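Local coordinates for protein L-lysine 6-monooxygenase (Pseudomonas syringae pv. tomato, PDB 5CQF) that probably catalyses the FAD- and NADPH-dependent N-hydroxylation of an amino-acid side chain for siderophore biosynthesis, at residues 30-35 / 421-426; 35-40 / 84-89; 90-95 / 111-116; 380-385 / 402-407. All blocks are in the same frame, centred on the assembly; numbering follows the deposited sequence.

Contact 1: residues 30-35 / 421-426; sequences CAFEDA and RIASAL
Phe32 and Ala423 carry this helix-to-helix contact, with Leu426 filling in beside them. The methyl of Ala423 sits over one face of the Phe32 ring, with CB 3.9 Å from CZ, so the far end of the ring and not its root does the touching. Leu426 meets the same ring carbon from another direction: its CD1 lies 4.1 Å from Phe32 CZ, near the ring plane and at the edge, and the two side chains run roughly at right angles. Phe32 reaches across because CG stands beside the backbone N (chi1 -75°), which carries the ring toward the partner helix although its CB sets off along the flank. Next to the ring, Ala31 CB and Ala423 CB meet methyl to methyl at 4.1 Å. This is where the backbones come closest, and small residues on both sides allow it. The short segment axes are 10.1 Å apart at closest approach and diverge by 62°. All four touching residues are buried, and the interface is wholly apolar. Leu426 also rests on strands 163-166 and 393-396. The topology fits a Rossmann-type dinucleotide fold: helix 23-37 follows strand 16-19 through a GxGxxG-like turn, as in FAD-binding relatives, and helix 412-428 packs against it.

Contact 2: residues 35-40 / 84-89; sequences AREASQ and RSRFSF
Two torsions bring Glu37 and Arg86 together at a slant: Glu37 swings CG away from its backbone N (chi1 -164°), while Arg86 places CG between N and the carbonyl carbon (chi1 78°) and then runs straight out from CG to NE. What meets is mostly the aliphatic root of the glutamate and one end of the guanidinium, since Arg86 NH1 lies 3.5 Å from Glu37 CB and 3.8 Å from its CG. The carboxylate and guanidinium planes are only 16° apart, yet the groups do not form a salt bridge. Glu37 OE1 is 4.4 Å from Arg86 NH1 and well out of the guanidinium plane, so the attraction is one of charge alone. The carboxylate has a stronger partner in Arg84 of the second subunit, bound through OE2. Arg36 approaches as well, its NH2 4.5 Å from Arg86 NH2; a weak, long ion pair from each arginine to Glu33 OE1 probably tempers that like-charge proximity. Phe87 CZ sits over the centre of the Arg86 guanidinium, 3.4 Å above its plane, while Arg86 CG packs over a face of the Phe87 ring, toward its rim. The backbone beneath is a type I beta turn from Ser85 to Ser88, and Ser85 OG accepts from Phe87 N at 3.2 Å in an ST turn. Facing it, helix 23-37 ends in a Schellman motif with Ser39 at positive phi. A Schellman-capped helix end thus meets a tight turn in a charged surface patch at a subunit interface.

Contact 3: residues 90-95 / 111-116; sequences AMYLKD and RHEWSD
Tyr92 on helix 90-95 reaches Asp116 on helix 111-116 across two segments set nearly perpendicular, their axes 11.8 Å apart at closest approach and their directions 92° apart. At that spacing long side chains must bridge the gap. Tyr92 does so with CG anti to the backbone N (chi1 165°), sending the phenol toward the partner, and its OH donates to Asp116 OD2 over a short 2.5 Å. The acceptor uses its anti lone pair, turned away from the other carboxylate oxygen, and OD2 lies in the plane of the phenol ring at its edge. The carboxylate plane is turned 57° from the ring. Glu113 comes in near the other side of the hydroxyl, its CG 4.0 Å from Tyr92 OH. Its OE2 lies 3.6 Å from Leu93 CD2, a methyl against a carboxylate that has stronger partners elsewhere: Arg98 of the same chain and Tyr298 of the third subunit. Arg98 also binds Tyr92 OH, so this one basic group ties the phenol to Glu113. Tyr92 OH, Asp116 OD2 and Glu113 OE2 thus belong to one small network. Around it, helix 99-105, in the connection between the two helices, touches Leu93 and Glu113 through Phe102; Trp120, further along helix 111-125, meets the Tyr92 ring edge-to-face; and helix 57-64 packs on Ser115.

Contact 4: residues 380-385 / 402-407; sequences RDYRVA and RSHGIS
Tyr382 and His404 meet ring against ring, at a slant that is neither a parallel stack nor a T. The centroids are 4.9 Å apart and the planes 48° from each other. One flank of the phenol leads: Tyr382 CD1 lies 3.6 Å from His404 NE2, and Tyr382 CE1 lies 3.6 Å from His404 CE1. On the imidazole side, CE1 of Tyr382 sits above one face, displaced toward the rim. The opposite face of the imidazole carries CB of its own neighbour Ser403, 3.5 Å from the plane, so the ring is held between a phenol and a serine methylene. Both aromatic groups set off with CG beside the backbone N, the tyrosine at chi1 -55°, which turns its ring out of the 380-385 loop toward the histidine.

Farther out, the backbone positions the tyrosine. Tyr382 has positive phi, and its main chain hydrogen-bonds with Val396 of strand 393-396, fixing the residue beside the edge of that parallel sheet. Carbonyl oxygen Arg380 O lies 3.6 Å from the plane of the phenol ring, and the guanidinium of Arg380 turns its edge to Tyr382 CE2 while its NE salt-bridges Asp260 on helix 255-264. The same helix supplies His263, whose NE2 is hydrogen-bonded to His404 ND1 and whose ring meets the histidine. Gly405, the first residue past the short helix that carries His404, has positive phi. The imidazole is probably restrained in rotation: ND1 is held by His263, while its meeting with Tyr382 rests on van der Waals contact.

Contacts 1 and 2 are neighbours, their centres about 10 Å apart: they share Ala35 and both use helix 23-37, so its middle packs against helix 412-428 while its end meets the 84-89 turn. That turn leads straight into helix 89-96 and contact 3, about 17 Å from contact 2 between centres, and both of these touch the second subunit. Contacts 4 and 1, with centres about 19 Å apart, touch where Ile422 packs on Tyr382. Along the chain, contacts 2, 3 and 4 come in series, all nested inside the loop that contact 1 closes. The C-terminal helix thus returns to the N-terminal dinucleotide-fold helix, while contacts 2 and 3 face the assembly.

Contact 1: residues 30-35 / 421-426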
# COMPACT_ATOMS: atom_id res chain seq x y z
N CYS A 30 -2.78 -17.11 30.61
CA CYS A 30 -2.86 -17.99 29.45
C CYS A 30 -1.76 -19.04 29.47
O CYS A 30 -1.99 -20.15 29.07
CB CYS A 30 -2.79 -17.21 28.14
SG CYS A 30 -4.24 -16.22 27.78
N ALA A 31 -0.57 -18.71 29.92
CA ALA A 31 0.49 -19.72 30.02
C ALA A 31 0.10 -20.82 30.99
O ALA A 31 0.33 -22.00 30.71
CB ALA A 31 1.81 -19.12 30.45
N PHE A 32 -0.48 -20.44 32.12
CA PHE A 32 -0.88 -21.45 33.10
C PHE A 32 -2.01 -22.29 32.57
O PHE A 32 -1.95 -23.52 32.65
CB PHE A 32 -1.24 -20.81 34.44
CG PHE A 32 -0.04 -20.37 35.21
CD1 PHE A 32 0.78 -21.30 35.81
CD2 PHE A 32 0.31 -19.04 35.29
CE1 PHE A 32 1.90 -20.92 36.49
CE2 PHE A 32 1.44 -18.64 35.98
CZ PHE A 32 2.23 -19.59 36.59
N GLU A 33 -3.02 -21.65 32.00
CA GLU A 33 -4.12 -22.43 31.42
C GLU A 33 -3.67 -23.34 30.28
O GLU A 33 -4.08 -24.47 30.25
CB GLU A 33 -5.27 -21.53 30.98
CG GLU A 33 -5.95 -20.81 32.15
CD GLU A 33 -6.72 -21.75 33.09
OE1 GLU A 33 -7.31 -22.75 32.59
OE2 GLU A 33 -6.73 -21.50 34.32
N ASP A 34 -2.83 -22.86 29.35
CA ASP A 34 -2.27 -23.76 28.33
C ASP A 34 -1.71 -25.02 28.98
O ASP A 34 -1.95 -26.13 28.53
CB ASP A 34 -1.15 -23.10 27.53
CG ASP A 34 -1.66 -22.12 26.45
OD1 ASP A 34 -2.90 -21.97 26.28
OD2 ASP A 34 -0.80 -21.50 25.78
N ALA A 35 -0.95 -24.83 30.05
CA ALA A 35 -0.29 -25.92 30.75
C ALA A 35 -1.28 -26.88 31.45
O ALA A 35 -1.19 -28.10 31.29
CB ALA A 35 0.71 -25.35 31.74
N ARG A 421 8.68 -16.78 30.28
CA ARG A 421 9.84 -16.70 31.15
C ARG A 421 9.45 -16.65 32.63
O ARG A 421 10.13 -17.26 33.46
CB ARG A 421 10.64 -15.43 30.84
CG ARG A 421 11.40 -15.46 29.53
CD ARG A 421 12.65 -14.57 29.63
NE ARG A 421 13.23 -14.29 28.31
CZ ARG A 421 14.53 -14.21 28.05
NH1 ARG A 421 15.43 -14.39 29.01
NH2 ARG A 421 14.95 -13.97 26.81
N ILE A 422 8.37 -15.94 32.95
CA ILE A 422 7.95 -15.80 34.32
C ILE A 422 7.28 -17.08 34.81
O ILE A 422 7.58 -17.55 35.90
CB ILE A 422 7.08 -14.55 34.54
CG1 ILE A 422 7.97 -13.31 34.45
CG2 ILE A 422 6.39 -14.56 35.90
CD1 ILE A 422 7.21 -12.01 34.25
N ALA A 423 6.40 -17.66 34.00
CA ALA A 423 5.67 -18.84 34.45
C ALA A 423 6.61 -20.02 34.67
O ALA A 423 6.40 -20.80 35.58
CB ALA A 423 4.58 -19.19 33.45
N SER A 424 7.63 -20.17 33.85
CA SER A 424 8.65 -21.17 34.09
C SER A 424 9.44 -20.87 35.37
O SER A 424 9.65 -21.76 36.22
CB SER A 424 9.59 -21.26 32.91
OG SER A 424 10.17 -19.99 32.64
N ALA A 425 9.86 -19.61 35.54
CA ALA A 425 10.59 -19.27 36.77
C ALA A 425 9.71 -19.54 37.97
O ALA A 425 10.19 -20.06 38.96
CB ALA A 425 11.07 -17.83 36.77
N LEU A 426 8.41 -19.24 37.88
CA LEU A 426 7.50 -19.53 38.99
C LEU A 426 7.44 -21.01 39.31
O LEU A 426 7.44 -21.36 40.47
CB LEU A 426 6.09 -19.01 38.72
CG LEU A 426 5.91 -17.53 39.03
CD1 LEU A 426 4.77 -16.90 38.25
CD2 LEU A 426 5.71 -17.33 40.51

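Contact 2: residues 35-40 / 84-89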
# COMPACT_ATOMS: atom_id res chain seq x y z
N ALA A 35 -0.95 -24.83 30.05
CA ALA A 35 -0.29 -25.92 30.75
C ALA A 35 -1.28 -26.88 31.45
O ALA A 35 -1.19 -28.10 31.29
CB ALA A 35 0.71 -25.35 31.74
N ARG A 36 -2.23 -26.31 32.18
CA ARG A 36 -3.34 -27.04 32.81
C ARG A 36 -4.07 -27.93 31.80
O ARG A 36 -4.30 -29.12 32.06
CB ARG A 36 -4.33 -26.06 33.45
CG ARG A 36 -5.30 -26.66 34.46
CD ARG A 36 -6.65 -25.93 34.46
NE ARG A 36 -7.32 -26.05 33.15
CZ ARG A 36 -8.13 -27.05 32.77
NH1 ARG A 36 -8.43 -28.06 33.58
NH2 ARG A 36 -8.66 -27.03 31.56
N GLU A 37 -4.43 -27.36 30.66
CA GLU A 37 -5.22 -28.07 29.65
C GLU A 37 -4.40 -29.16 28.96
O GLU A 37 -4.96 -30.14 28.46
CB GLU A 37 -5.78 -27.11 28.60
CG GLU A 37 -6.92 -27.72 27.78
CD GLU A 37 -6.67 -27.69 26.28
OE1 GLU A 37 -7.67 -27.67 25.53
OE2 GLU A 37 -5.51 -27.70 25.84
N ALA A 38 -3.09 -29.00 28.94
CA ALA A 38 -2.21 -29.99 28.35
C ALA A 38 -1.71 -31.01 29.38
O ALA A 38 -0.91 -31.87 29.04
CB ALA A 38 -1.04 -29.29 27.69
N SER A 39 -2.17 -30.89 30.63
CA SER A 39 -1.75 -31.76 31.75
C SER A 39 -0.30 -31.58 32.19
O SER A 39 0.22 -32.44 32.89
CB SER A 39 -2.01 -33.23 31.45
OG SER A 39 -3.32 -33.41 30.97
N GLN A 40 0.34 -30.47 31.83
CA GLN A 40 1.74 -30.22 32.21
C GLN A 40 1.82 -29.71 33.65
O GLN A 40 0.85 -29.15 34.16
CB GLN A 40 2.38 -29.25 31.22
CG GLN A 40 2.47 -29.79 29.80
CD GLN A 40 2.49 -28.70 28.73
OE1 GLN A 40 2.21 -27.53 28.99
NE2 GLN A 40 2.82 -29.09 27.50
N ARG A 84 -0.28 -23.07 19.47
CA ARG A 84 -1.33 -24.04 19.62
C ARG A 84 -2.29 -23.68 20.74
O ARG A 84 -3.29 -24.35 20.95
CB ARG A 84 -0.73 -25.41 19.89
CG ARG A 84 0.28 -25.81 18.85
CD ARG A 84 0.68 -27.24 19.04
NE ARG A 84 -0.40 -28.16 18.66
CZ ARG A 84 -0.38 -29.47 18.90
NH1 ARG A 84 0.66 -30.04 19.50
NH2 ARG A 84 -1.39 -30.23 18.52
N SER A 85 -2.00 -22.61 21.45
CA SER A 85 -2.87 -22.16 22.52
C SER A 85 -4.29 -21.97 22.02
O SER A 85 -4.51 -21.55 20.89
CB SER A 85 -2.34 -20.85 23.07
OG SER A 85 -3.19 -20.31 24.05
N ARG A 86 -5.26 -22.25 22.88
CA ARG A 86 -6.63 -22.02 22.49
C ARG A 86 -7.04 -20.55 22.55
O ARG A 86 -8.15 -20.21 22.12
CB ARG A 86 -7.58 -22.94 23.26
CG ARG A 86 -7.91 -22.57 24.69
CD ARG A 86 -8.54 -23.78 25.36
NE ARG A 86 -8.98 -23.51 26.72
CZ ARG A 86 -8.22 -23.61 27.81
NH1 ARG A 86 -6.93 -23.95 27.74
NH2 ARG A 86 -8.74 -23.33 28.99
N PHE A 87 -6.12 -19.68 22.98
CA PHE A 87 -6.36 -18.23 23.08
C PHE A 87 -5.74 -17.39 21.96
O PHE A 87 -5.71 -16.17 22.04
CB PHE A 87 -5.88 -17.77 24.43
CG PHE A 87 -6.31 -18.68 25.54
CD1 PHE A 87 -7.66 -18.79 25.88
CD2 PHE A 87 -5.39 -19.47 26.20
CE1 PHE A 87 -8.08 -19.65 26.89
CE2 PHE A 87 -5.79 -20.32 27.21
CZ PHE A 87 -7.14 -20.41 27.55
N SER A 88 -5.30 -18.04 20.89
CA SER A 88 -4.75 -17.35 19.73
C SER A 88 -5.79 -16.51 19.02
O SER A 88 -6.97 -16.75 19.13
CB SER A 88 -4.13 -18.37 18.78
OG SER A 88 -5.14 -19.12 18.13
N PHE A 89 -5.35 -15.49 18.29
CA PHE A 89 -6.22 -14.63 17.54
C PHE A 89 -6.89 -15.42 16.42
O PHE A 89 -8.01 -15.14 16.07
CB PHE A 89 -5.41 -13.49 16.94
CG PHE A 89 -6.24 -12.36 16.40
CD1 PHE A 89 -6.74 -11.40 17.25
CD2 PHE A 89 -6.52 -12.27 15.08
CE1 PHE A 89 -7.51 -10.37 16.78
CE2 PHE A 89 -7.27 -11.22 14.58
CZ PHE A 89 -7.77 -10.26 15.45

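Contact 3: residues 90-95 / 111-116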
# COMPACT_ATOMS: atom_id res chain seq x y z
N ALA A 90 -6.20 -16.38 15.83
CA ALA A 90 -6.80 -17.27 14.86
C ALA A 90 -7.99 -18.04 15.45
O ALA A 90 -9.04 -18.10 14.83
CB ALA A 90 -5.78 -18.22 14.32
N MSE A 91 -7.86 -18.58 16.65
CA MSE A 91 -8.99 -19.19 17.35
C MSE A 91 -10.07 -18.20 17.66
O MSE A 91 -11.25 -18.54 17.65
CB MSE A 91 -8.58 -19.77 18.69
CG MSE A 91 -7.78 -21.05 18.55
SE MSE A 91 -8.95 -22.57 18.04
CE MSE A 91 -9.85 -22.95 19.76
N TYR A 92 -9.71 -16.97 18.01
CA TYR A 92 -10.71 -15.92 18.18
C TYR A 92 -11.47 -15.66 16.89
O TYR A 92 -12.68 -15.55 16.91
CB TYR A 92 -10.05 -14.62 18.66
CG TYR A 92 -10.87 -13.39 18.54
CD1 TYR A 92 -11.93 -13.17 19.38
CD2 TYR A 92 -10.57 -12.45 17.61
CE1 TYR A 92 -12.68 -12.02 19.28
CE2 TYR A 92 -11.30 -11.30 17.49
CZ TYR A 92 -12.35 -11.08 18.33
OH TYR A 92 -13.04 -9.90 18.18
N LEU A 93 -10.78 -15.52 15.78
CA LEU A 93 -11.48 -15.22 14.55
C LEU A 93 -12.39 -16.37 14.17
O LEU A 93 -13.47 -16.14 13.65
CB LEU A 93 -10.55 -14.97 13.38
CG LEU A 93 -9.82 -13.65 13.39
CD1 LEU A 93 -8.94 -13.57 12.15
CD2 LEU A 93 -10.82 -12.52 13.50
N LYS A 94 -11.91 -17.58 14.35
CA LYS A 94 -12.69 -18.75 13.97
C LYS A 94 -13.93 -18.85 14.85
O LYS A 94 -15.01 -19.12 14.37
CB LYS A 94 -11.84 -20.01 14.08
CG LYS A 94 -12.61 -21.32 13.93
CD LYS A 94 -11.65 -22.43 13.53
CE LYS A 94 -12.39 -23.71 13.18
NZ LYS A 94 -12.71 -24.48 14.40
N ASP A 95 -13.80 -18.59 16.14
CA ASP A 95 -14.96 -18.64 17.01
C ASP A 95 -15.99 -17.58 16.60
O ASP A 95 -17.20 -17.82 16.73
CB ASP A 95 -14.52 -18.45 18.45
CG ASP A 95 -15.64 -18.62 19.45
OD1 ASP A 95 -16.29 -19.67 19.45
OD2 ASP A 95 -15.82 -17.72 20.30
N ARG A 111 -7.72 -1.32 16.85
CA ARG A 111 -7.74 -1.24 18.29
C ARG A 111 -9.00 -1.86 18.87
O ARG A 111 -8.95 -2.61 19.84
CB ARG A 111 -7.66 0.21 18.71
CG ARG A 111 -7.78 0.41 20.21
CD ARG A 111 -7.13 1.71 20.64
NE ARG A 111 -5.74 1.77 20.19
CZ ARG A 111 -4.95 2.83 20.33
NH1 ARG A 111 -5.42 3.91 20.93
NH2 ARG A 111 -3.70 2.80 19.86
N HIS A 112 -10.14 -1.53 18.30
CA HIS A 112 -11.43 -2.03 18.80
C HIS A 112 -11.47 -3.57 18.72
O HIS A 112 -11.89 -4.23 19.67
CB HIS A 112 -12.56 -1.33 18.03
CG HIS A 112 -13.92 -1.90 18.25
ND1 HIS A 112 -14.54 -1.94 19.48
CD2 HIS A 112 -14.82 -2.41 17.36
CE1 HIS A 112 -15.75 -2.47 19.35
NE2 HIS A 112 -15.94 -2.76 18.08
N GLU A 113 -10.97 -4.14 17.62
CA GLU A 113 -10.91 -5.58 17.48
C GLU A 113 -9.96 -6.22 18.50
O GLU A 113 -10.31 -7.22 19.16
CB GLU A 113 -10.60 -6.01 16.04
CG GLU A 113 -10.83 -7.52 15.84
CD GLU A 113 -10.89 -8.00 14.39
OE1 GLU A 113 -10.32 -7.36 13.47
OE2 GLU A 113 -11.50 -9.06 14.16
N TRP A 114 -8.77 -5.66 18.67
CA TRP A 114 -7.85 -6.19 19.69
C TRP A 114 -8.43 -6.12 21.11
O TRP A 114 -8.22 -7.05 21.89
CB TRP A 114 -6.51 -5.44 19.67
CG TRP A 114 -5.63 -5.79 18.54
CD1 TRP A 114 -5.31 -5.01 17.47
CD2 TRP A 114 -4.96 -7.02 18.36
NE1 TRP A 114 -4.45 -5.68 16.63
CE2 TRP A 114 -4.22 -6.92 17.18
CE3 TRP A 114 -4.90 -8.20 19.10
CZ2 TRP A 114 -3.47 -7.95 16.71
CZ3 TRP A 114 -4.16 -9.22 18.62
CH2 TRP A 114 -3.46 -9.10 17.46
N SER A 115 -9.17 -5.06 21.43
CA SER A 115 -9.91 -4.99 22.71
C SER A 115 -10.89 -6.14 22.87
O SER A 115 -10.89 -6.82 23.91
CB SER A 115 -10.73 -3.69 22.82
OG SER A 115 -9.85 -2.60 22.92
N ASP A 116 -11.73 -6.33 21.86
CA ASP A 116 -12.68 -7.44 21.87
C ASP A 116 -11.98 -8.78 22.05
O ASP A 116 -12.41 -9.61 22.87
CB ASP A 116 -13.49 -7.47 20.58
CG ASP A 116 -14.69 -8.40 20.67
OD1 ASP A 116 -15.60 -8.07 21.44
OD2 ASP A 116 -14.72 -9.45 20.02

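Contact 4: residues 380-385 / 402-407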
# COMPACT_ATOMS: atom_id res chain seq x y z
N ARG A 380 17.37 -10.31 33.69
CA ARG A 380 16.89 -10.47 32.31
C ARG A 380 15.53 -11.21 32.24
O ARG A 380 14.75 -11.04 31.28
CB ARG A 380 17.96 -11.20 31.46
CG ARG A 380 17.55 -11.54 30.03
CD ARG A 380 17.31 -10.28 29.20
NE ARG A 380 16.73 -10.57 27.89
CZ ARG A 380 15.43 -10.75 27.63
NH1 ARG A 380 14.48 -10.68 28.58
NH2 ARG A 380 15.06 -11.01 26.38
N ASP A 381 15.29 -12.03 33.27
CA ASP A 381 14.03 -12.76 33.47
C ASP A 381 13.02 -12.02 34.35
O ASP A 381 12.12 -12.65 34.93
CB ASP A 381 14.32 -14.12 34.13
CG ASP A 381 14.97 -15.08 33.18
OD1 ASP A 381 14.36 -15.35 32.12
OD2 ASP A 381 16.07 -15.56 33.49
N TYR A 382 13.20 -10.72 34.50
CA TYR A 382 12.24 -9.84 35.17
C TYR A 382 12.12 -10.09 36.69
O TYR A 382 11.15 -9.67 37.31
CB TYR A 382 10.89 -9.93 34.43
CG TYR A 382 11.05 -9.60 32.94
CD1 TYR A 382 11.24 -8.28 32.52
CD2 TYR A 382 11.08 -10.59 31.98
CE1 TYR A 382 11.43 -7.97 31.19
CE2 TYR A 382 11.25 -10.28 30.63
CZ TYR A 382 11.42 -8.96 30.24
OH TYR A 382 11.61 -8.62 28.90
N ARG A 383 13.13 -10.74 37.28
CA ARG A 383 13.15 -11.05 38.71
C ARG A 383 13.83 -9.94 39.48
O ARG A 383 14.84 -9.38 39.03
CB ARG A 383 13.86 -12.38 39.00
CG ARG A 383 13.46 -12.95 40.36
CD ARG A 383 14.12 -14.30 40.65
NE ARG A 383 14.29 -14.55 42.09
CZ ARG A 383 15.18 -13.93 42.90
NH1 ARG A 383 16.00 -12.99 42.44
NH2 ARG A 383 15.24 -14.26 44.20
N VAL A 384 13.27 -9.61 40.64
CA VAL A 384 13.84 -8.56 41.48
C VAL A 384 14.86 -9.20 42.41
O VAL A 384 14.56 -10.23 43.04
CB VAL A 384 12.80 -7.87 42.36
CG1 VAL A 384 13.44 -6.68 43.07
CG2 VAL A 384 11.60 -7.41 41.56
N ALA A 385 16.04 -8.59 42.51
CA ALA A 385 17.11 -9.17 43.31
C ALA A 385 16.86 -8.75 44.75
O ALA A 385 16.49 -7.60 45.00
CB ALA A 385 18.49 -8.74 42.82
N ARG A 402 15.44 1.96 32.51
CA ARG A 402 16.48 1.87 33.56
C ARG A 402 16.93 0.41 33.77
O ARG A 402 18.09 0.16 34.02
CB ARG A 402 16.00 2.52 34.88
CG ARG A 402 14.80 1.82 35.53
CD ARG A 402 14.36 2.44 36.86
NE ARG A 402 15.35 2.22 37.91
CZ ARG A 402 15.52 1.06 38.54
NH1 ARG A 402 14.77 0.00 38.26
NH2 ARG A 402 16.45 0.96 39.48
N SER A 403 16.00 -0.54 33.67
CA SER A 403 16.34 -1.95 33.87
C SER A 403 16.59 -2.69 32.56
O SER A 403 17.36 -3.64 32.54
CB SER A 403 15.22 -2.65 34.64
OG SER A 403 15.11 -2.16 35.96
N HIS A 404 15.92 -2.30 31.48
CA HIS A 404 15.96 -3.11 30.26
C HIS A 404 16.32 -2.36 28.99
O HIS A 404 16.38 -2.97 27.93
CB HIS A 404 14.62 -3.83 30.07
CG HIS A 404 14.19 -4.59 31.28
ND1 HIS A 404 14.76 -5.77 31.66
CD2 HIS A 404 13.24 -4.32 32.21
CE1 HIS A 404 14.20 -6.21 32.77
NE2 HIS A 404 13.26 -5.36 33.12
N GLY A 405 16.58 -1.06 29.08
CA GLY A 405 16.96 -0.29 27.90
C GLY A 405 15.83 0.11 26.97
O GLY A 405 16.06 0.82 25.98
N ILE A 406 14.60 -0.30 27.29
CA ILE A 406 13.43 0.02 26.48
C ILE A 406 12.25 0.50 27.33
O ILE A 406 11.97 -0.01 28.41
CB ILE A 406 12.94 -1.19 25.67
CG1 ILE A 406 14.03 -1.70 24.74
CG2 ILE A 406 11.73 -0.81 24.84
CD1 ILE A 406 13.72 -3.08 24.18
N SER A 407 11.56 1.49 26.78
CA SER A 407 10.36 2.07 27.38
C SER A 407 9.27 1.00 27.49
O SER A 407 9.25 0.05 26.71
CB SER A 407 9.94 3.28 26.51
OG SER A 407 8.62 3.66 26.76